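Local coordinates for protein eukaryotic Translation Initiation 4E (Schistosoma mansoni, PDB 3HXI) that binds the 7-methylguanosine cap of mRNA and, as a eukaryotic initiation factor 4E, probably recruits capped messages for translation, at residues Gly83-Asn89 and Ile165-Val170; Asp142-Ile148 and Gly185-Ile189. All coordinates share one frame. Residues are numbered along the deposited sequence.

Contact 1: residues Gly83-Asn89 and Ile165-Val170; sequences GGRWLIN and IYFQPV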
loop_
_atom_site.group_PDB
_atom_site.type_symbol
_atom_site.label_atom_id
_atom_site.label_comp_id
_atom_site.label_asym_id
_atom_site.label_seq_id
_atom_site.Cartn_x
_atom_site.Cartn_y
_atom_site.Cartn_z
ATOM N N GLY A 83 -6.098 13.096 2.689
ATOM C CA GLY A 83 -6.092 12.072 1.655
ATOM C C GLY A 83 -7.183 11.016 1.754
ATOM O O GLY A 83 -8.284 11.223 2.309
ATOM N N GLY A 84 -6.887 9.867 1.172
ATOM C CA GLY A 84 -7.829 8.766 1.190
ATOM C C GLY A 84 -7.153 7.538 0.642
ATOM O O GLY A 84 -6.037 7.607 0.124
ATOM N N ARG A 85 -7.831 6.404 0.770
ATOM C CA ARG A 85 -7.264 5.136 0.333
ATOM C C ARG A 85 -8.132 4.436 -0.695
ATOM O O ARG A 85 -9.362 4.484 -0.608
ATOM C CB ARG A 85 -7.025 4.199 1.539
ATOM C CG ARG A 85 -8.308 3.593 2.095
ATOM C CD ARG A 85 -8.054 2.750 3.315
ATOM N NE ARG A 85 -9.314 2.222 3.809
ATOM C CZ ARG A 85 -9.446 1.300 4.753
ATOM N NH1 ARG A 85 -10.671 0.892 5.095
ATOM N NH2 ARG A 85 -8.376 0.785 5.348
ATOM N N TRP A 86 -7.481 3.801 -1.675
ATOM C CA TRP A 86 -8.142 2.769 -2.470
ATOM C C TRP A 86 -8.165 1.513 -1.619
ATOM O O TRP A 86 -7.111 1.056 -1.193
ATOM C CB TRP A 86 -7.411 2.515 -3.795
ATOM C CG TRP A 86 -7.809 3.516 -4.887
ATOM C CD1 TRP A 86 -7.010 4.461 -5.467
ATOM C CD2 TRP A 86 -9.109 3.670 -5.481
ATOM N NE1 TRP A 86 -7.732 5.186 -6.424
ATOM C CE2 TRP A 86 -9.019 4.713 -6.439
ATOM C CE3 TRP A 86 -10.340 2.997 -5.324
ATOM C CZ2 TRP A 86 -10.113 5.105 -7.227
ATOM C CZ3 TRP A 86 -11.411 3.392 -6.085
ATOM C CH2 TRP A 86 -11.292 4.446 -7.032
ATOM N N LEU A 87 -9.366 0.982 -1.359
ATOM C CA LEU A 87 -9.536 -0.216 -0.541
ATOM C C LEU A 87 -9.871 -1.437 -1.393
ATOM O O LEU A 87 -10.790 -1.408 -2.224
ATOM C CB LEU A 87 -10.612 0.016 0.531
ATOM C CG LEU A 87 -10.965 -1.246 1.335
ATOM C CD1 LEU A 87 -9.876 -1.565 2.335
ATOM C CD2 LEU A 87 -12.297 -1.046 2.009
ATOM N N ILE A 88 -9.108 -2.508 -1.175
ATOM C CA ILE A 88 -9.265 -3.745 -1.950
ATOM C C ILE A 88 -9.677 -4.850 -0.986
ATOM O O ILE A 88 -8.939 -5.150 -0.048
ATOM C CB ILE A 88 -7.931 -4.184 -2.600
ATOM C CG1 ILE A 88 -7.426 -3.141 -3.608
ATOM C CG2 ILE A 88 -8.096 -5.568 -3.307
ATOM C CD1 ILE A 88 -5.904 -3.155 -3.752
ATOM N N ASN A 89 -10.857 -5.434 -1.210
ATOM C CA ASN A 89 -11.324 -6.534 -0.393
ATOM C C ASN A 89 -10.911 -7.837 -1.030
ATOM O O ASN A 89 -11.354 -8.182 -2.137
ATOM C CB ASN A 89 -12.834 -6.486 -0.208
ATOM C CG ASN A 89 -13.280 -5.289 0.608
ATOM O OD1 ASN A 89 -12.650 -4.936 1.604
ATOM N ND2 ASN A 89 -14.364 -4.660 0.187
ATOM N N ILE A 165 -13.381 -1.863 -6.354
ATOM C CA ILE A 165 -12.536 -1.209 -5.344
ATOM C C ILE A 165 -13.099 0.169 -4.974
ATOM O O ILE A 165 -13.720 0.818 -5.804
ATOM C CB ILE A 165 -11.054 -1.116 -5.779
ATOM C CG1 ILE A 165 -10.862 -0.276 -7.057
ATOM C CG2 ILE A 165 -10.454 -2.522 -5.947
ATOM C CD1 ILE A 165 -9.384 0.063 -7.337
ATOM N N TYR A 166 -12.831 0.603 -3.744
ATOM C CA TYR A 166 -13.497 1.744 -3.114
ATOM C C TYR A 166 -12.501 2.801 -2.658
ATOM O O TYR A 166 -11.505 2.480 -1.994
ATOM C CB TYR A 166 -14.302 1.269 -1.899
ATOM C CG TYR A 166 -15.318 0.187 -2.243
ATOM C CD1 TYR A 166 -16.557 0.516 -2.822
ATOM C CD2 TYR A 166 -15.027 -1.167 -2.015
ATOM C CE1 TYR A 166 -17.489 -0.482 -3.146
ATOM C CE2 TYR A 166 -15.950 -2.167 -2.337
ATOM C CZ TYR A 166 -17.169 -1.817 -2.903
ATOM O OH TYR A 166 -18.061 -2.811 -3.210
ATOM N N PHE A 167 -12.759 4.063 -3.013
ATOM C CA PHE A 167 -11.907 5.161 -2.531
ATOM C C PHE A 167 -12.557 5.886 -1.346
ATOM O O PHE A 167 -13.619 6.504 -1.484
ATOM C CB PHE A 167 -11.560 6.171 -3.637
ATOM C CG PHE A 167 -10.568 7.210 -3.190
ATOM C CD1 PHE A 167 -9.210 6.901 -3.140
ATOM C CD2 PHE A 167 -10.983 8.457 -2.777
ATOM C CE1 PHE A 167 -8.270 7.832 -2.682
ATOM C CE2 PHE A 167 -10.049 9.399 -2.335
ATOM C CZ PHE A 167 -8.687 9.069 -2.279
ATOM N N GLN A 168 -11.889 5.806 -0.199
ATOM C CA GLN A 168 -12.430 6.264 1.082
ATOM C C GLN A 168 -11.524 7.334 1.643
ATOM O O GLN A 168 -10.380 7.054 2.010
ATOM C CB GLN A 168 -12.536 5.098 2.077
ATOM C CG GLN A 168 -13.291 3.937 1.517
ATOM C CD GLN A 168 -13.261 2.719 2.410
ATOM O OE1 GLN A 168 -12.378 2.569 3.273
ATOM N NE2 GLN A 168 -14.243 1.838 2.216
ATOM N N PRO A 169 -12.034 8.578 1.707
ATOM C CA PRO A 169 -11.291 9.653 2.315
ATOM C C PRO A 169 -11.015 9.326 3.769
ATOM O O PRO A 169 -11.776 8.566 4.395
ATOM C CB PRO A 169 -12.252 10.850 2.211
ATOM C CG PRO A 169 -13.147 10.513 1.068
ATOM C CD PRO A 169 -13.351 9.026 1.231
ATOM N N VAL A 170 -9.924 9.880 4.288
ATOM C CA VAL A 170 -9.544 9.724 5.698
ATOM C C VAL A 170 -10.705 10.034 6.661
ATOM O O VAL A 170 -10.936 9.316 7.623
ATOM C CB VAL A 170 -8.272 10.561 6.040
ATOM C CG1 VAL A 170 -8.004 10.543 7.532
ATOM C CG2 VAL A 170 -7.060 9.994 5.301
#

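Contact 2: residues Asp142-Ile148 and Gly185-Ile189; sequences DNEEETI and GKYEI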
loop_
_atom_site.group_PDB
_atom_site.type_symbol
_atom_site.label_atom_id
_atom_site.label_comp_id
_atom_site.label_asym_id
_atom_site.label_seq_id
_atom_site.Cartn_x
_atom_site.Cartn_y
_atom_site.Cartn_z
ATOM N N ASP A 142 -8.031 13.707 -1.579
ATOM C CA ASP A 142 -9.297 12.964 -1.705
ATOM C C ASP A 142 -10.170 13.535 -2.809
ATOM O O ASP A 142 -11.303 13.104 -2.999
ATOM C CB ASP A 142 -10.064 12.934 -0.370
ATOM C CG ASP A 142 -10.506 14.330 0.100
ATOM O OD1 ASP A 142 -10.669 14.524 1.319
ATOM O OD2 ASP A 142 -10.664 15.233 -0.746
ATOM N N ASN A 143 -9.626 14.484 -3.561
ATOM C CA ASN A 143 -10.436 15.270 -4.491
ATOM C C ASN A 143 -9.776 15.578 -5.834
ATOM O O ASN A 143 -10.337 16.318 -6.642
ATOM C CB ASN A 143 -10.937 16.549 -3.799
ATOM C CG ASN A 143 -9.816 17.523 -3.447
ATOM O OD1 ASN A 143 -8.620 17.292 -3.731
ATOM N ND2 ASN A 143 -10.204 18.648 -2.843
ATOM N N GLU A 144 -8.589 15.016 -6.075
ATOM C CA GLU A 144 -8.016 14.984 -7.436
ATOM C C GLU A 144 -8.610 13.822 -8.245
ATOM O O GLU A 144 -7.923 12.827 -8.537
ATOM C CB GLU A 144 -6.487 14.888 -7.387
ATOM C CG GLU A 144 -5.805 16.081 -6.723
ATOM C CD GLU A 144 -5.745 17.300 -7.627
ATOM O OE1 GLU A 144 -5.712 17.139 -8.869
ATOM O OE2 GLU A 144 -5.739 18.427 -7.086
ATOM N N GLU A 145 -9.890 13.963 -8.608
ATOM C CA GLU A 145 -10.687 12.861 -9.178
ATOM C C GLU A 145 -9.994 12.098 -10.299
ATOM O O GLU A 145 -9.895 10.869 -10.271
ATOM C CB GLU A 145 -12.039 13.380 -9.693
ATOM C CG GLU A 145 -12.980 12.259 -10.236
ATOM C CD GLU A 145 -14.354 12.769 -10.618
ATOM O OE1 GLU A 145 -14.978 13.454 -9.779
ATOM O OE2 GLU A 145 -14.810 12.486 -11.746
ATOM N N GLU A 146 -9.532 12.840 -11.293
ATOM C CA GLU A 146 -8.992 12.243 -12.490
ATOM C C GLU A 146 -7.747 11.389 -12.184
ATOM O O GLU A 146 -7.652 10.257 -12.649
ATOM C CB GLU A 146 -8.701 13.344 -13.506
ATOM C CG GLU A 146 -8.075 12.861 -14.778
ATOM C CD GLU A 146 -8.033 13.962 -15.815
ATOM O OE1 GLU A 146 -7.965 15.147 -15.422
ATOM O OE2 GLU A 146 -8.079 13.637 -17.011
ATOM N N THR A 147 -6.831 11.921 -11.377
ATOM C CA THR A 147 -5.595 11.211 -10.989
ATOM C C THR A 147 -5.908 10.019 -10.075
ATOM O O THR A 147 -5.385 8.910 -10.269
ATOM C CB THR A 147 -4.633 12.171 -10.260
ATOM O OG1 THR A 147 -4.409 13.319 -11.089
ATOM C CG2 THR A 147 -3.289 11.506 -9.960
ATOM N N ILE A 148 -6.769 10.255 -9.086
ATOM C CA ILE A 148 -7.195 9.203 -8.170
ATOM C C ILE A 148 -7.786 8.027 -8.961
ATOM O O ILE A 148 -7.384 6.889 -8.744
ATOM C CB ILE A 148 -8.185 9.732 -7.117
ATOM C CG1 ILE A 148 -7.480 10.720 -6.177
ATOM C CG2 ILE A 148 -8.882 8.560 -6.373
ATOM C CD1 ILE A 148 -8.403 11.377 -5.159
ATOM N N GLY A 185 -17.582 3.868 -1.328
ATOM C CA GLY A 185 -16.547 4.872 -1.455
ATOM C C GLY A 185 -17.012 6.116 -2.181
ATOM O O GLY A 185 -18.006 6.092 -2.922
ATOM N N LYS A 186 -16.286 7.200 -1.952
ATOM C CA LYS A 186 -16.429 8.428 -2.723
ATOM C C LYS A 186 -16.308 8.161 -4.216
ATOM O O LYS A 186 -17.032 8.759 -5.011
ATOM C CB LYS A 186 -15.377 9.436 -2.274
ATOM C CG LYS A 186 -15.384 10.739 -3.061
ATOM C CD LYS A 186 -14.429 11.717 -2.456
ATOM C CE LYS A 186 -14.601 13.071 -3.154
ATOM N NZ LYS A 186 -13.790 14.087 -2.493
ATOM N N TYR A 187 -15.391 7.265 -4.590
ATOM C CA TYR A 187 -15.242 6.798 -5.960
ATOM C C TYR A 187 -15.226 5.279 -5.899
ATOM O O TYR A 187 -14.825 4.713 -4.871
ATOM C CB TYR A 187 -13.926 7.279 -6.570
ATOM C CG TYR A 187 -13.677 8.778 -6.471
ATOM C CD1 TYR A 187 -14.554 9.702 -7.049
ATOM C CD2 TYR A 187 -12.536 9.258 -5.843
ATOM C CE1 TYR A 187 -14.318 11.080 -6.942
ATOM C CE2 TYR A 187 -12.275 10.627 -5.754
ATOM C CZ TYR A 187 -13.163 11.528 -6.306
ATOM O OH TYR A 187 -12.882 12.869 -6.191
ATOM N N GLU A 188 -15.640 4.626 -6.964
ATOM C CA GLU A 188 -15.645 3.180 -7.058
ATOM C C GLU A 188 -15.283 2.738 -8.456
ATOM O O GLU A 188 -15.692 3.344 -9.377
ATOM C CB GLU A 188 -17.029 2.653 -6.752
ATOM C CG GLU A 188 -17.531 2.983 -5.377
ATOM C CD GLU A 188 -18.794 2.242 -5.013
ATOM O OE1 GLU A 188 -19.374 1.607 -5.863
ATOM O OE2 GLU A 188 -19.206 2.341 -3.883
ATOM N N ILE A 189 -14.497 1.694 -8.599
ATOM C CA ILE A 189 -14.237 1.151 -9.925
ATOM C C ILE A 189 -13.890 -0.315 -9.929
ATOM O O ILE A 189 -13.514 -0.810 -8.912
ATOM C CB ILE A 189 -13.176 1.918 -10.693
ATOM C CG1 ILE A 189 -11.830 1.793 -10.080
ATOM C CG2 ILE A 189 -13.441 3.379 -10.686
ATOM C CD1 ILE A 189 -11.084 2.931 -10.388
HETATM O O HOH W 1 -14.699 14.429 -7.184
#

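Contact 1: residues Gly83-Asn89 and Ile165-Val170
Strands 84-89 and 166-169 run antiparallel, their axes at 157° and 4.4 Å apart at closest approach, as neighbours in the curved antiparallel sheet of the eIF4E fold. Arg85 and Gln168 form one hydrogen-bonded pair, with N to O distances of 2.9 Å in both directions. Leu87 and Tyr166 form the next, less evenly: Leu87 N to Tyr166 O is 2.7 Å, Tyr166 N to Leu87 O 3.2 Å. Beyond Pro169, the N-cap residue of helix 170-175, Val170 N still reaches Gly83 O at 2.9 Å. At the non-hydrogen-bonded pair Gly84-Pro169 the CA atoms close to 3.7 Å, and a CB on Gly84 would clash with Phe167 and with the Gln168 carbonyl.

Trp86 and Phe167 lie on the sheet face covered by helix 145-159, where Trp86 NE1 donates a hydrogen bond to Ile148 O. The Phe167 ring turns its edge to the indole face in a T-shaped stack, its centroid 5.1 Å from that of the Trp86 five-membered ring, and Phe167 CB makes a CH-pi contact 3.6 Å from the centroid of the Trp86 six-membered ring. On the cap-binding side of the sheet, Gln168 OE1 accepts two hydrogen bonds, from Arg85 NE at 3.1 Å and Arg85 NH1 at 3.0 Å.

Contact 2: residues Asp142-Ile148 and Gly185-Ile189
The C-terminal edge of the eIF4E sheet meets the start of a helix on its convex side here: residues 185-189 carry the short, weakly bonded strand 187-188, and residues 142-148 lead into helix 145-159. This surface contact buries 261 Å², both sides summed, and is made largely by two consecutive side chains, Lys186 and Tyr187, that reach across a backbone gap of more than 8 Å between CA atoms.

Lys186 is fully extended, all four chi angles near t, which carries its ammonium group to the turn before the helix. There Lys186 NZ donates a hydrogen bond to the main-chain oxygen Asp142 O, with Lys186 NZ to Asp142 O at 2.7 Å. The carboxylate of the same residue adds a long salt bridge, Asp142 OD2 to Lys186 NZ at 3.8 Å, so the backbone carbonyl is the closer partner.

Tyr187 contributes the largest share of the covered surface. Its ring lies beside the first turn of the helix, with Tyr187 CD2 3.8 Å from Ile148 CG2. Ile148, the buried member of the contact, also packs on Phe167 and so joins this peripheral patch to the interior between helix and sheet. The phenol oxygen also comes near the turn that Lys186 grips, Tyr187 OH lying 3.6 Å from Asp142 O. At the outer end of the ring, Tyr187 OH approaches Glu145 CB at 3.6 Å, and a water bridges the two side chains, lying 2.6 Å from Tyr187 OH and donating to Glu145 OE1 at 2.8 Å.

The two contacts have centres about 9 Å apart and share an edge of the sheet: strand 166-169 pairs with strand 84-89 on one side and with strand 187-188 on the other. Phe167 N to Tyr187 O (2.9 Å) and Ile165 N to Ile189 O (2.8 Å) are probable hydrogen bonds between them, and Tyr166 CE1 packs on Glu188 OE2 at 3.4 Å. Helix 145-159, which begins in contact 2, thus covers residues of both. The Arg85 side chain of contact 1 is about 5 Å from the bound m7GpppG. Contact 1 is also the more central, its centre about 10 Å from that of the chain, against about 16 Å for contact 2.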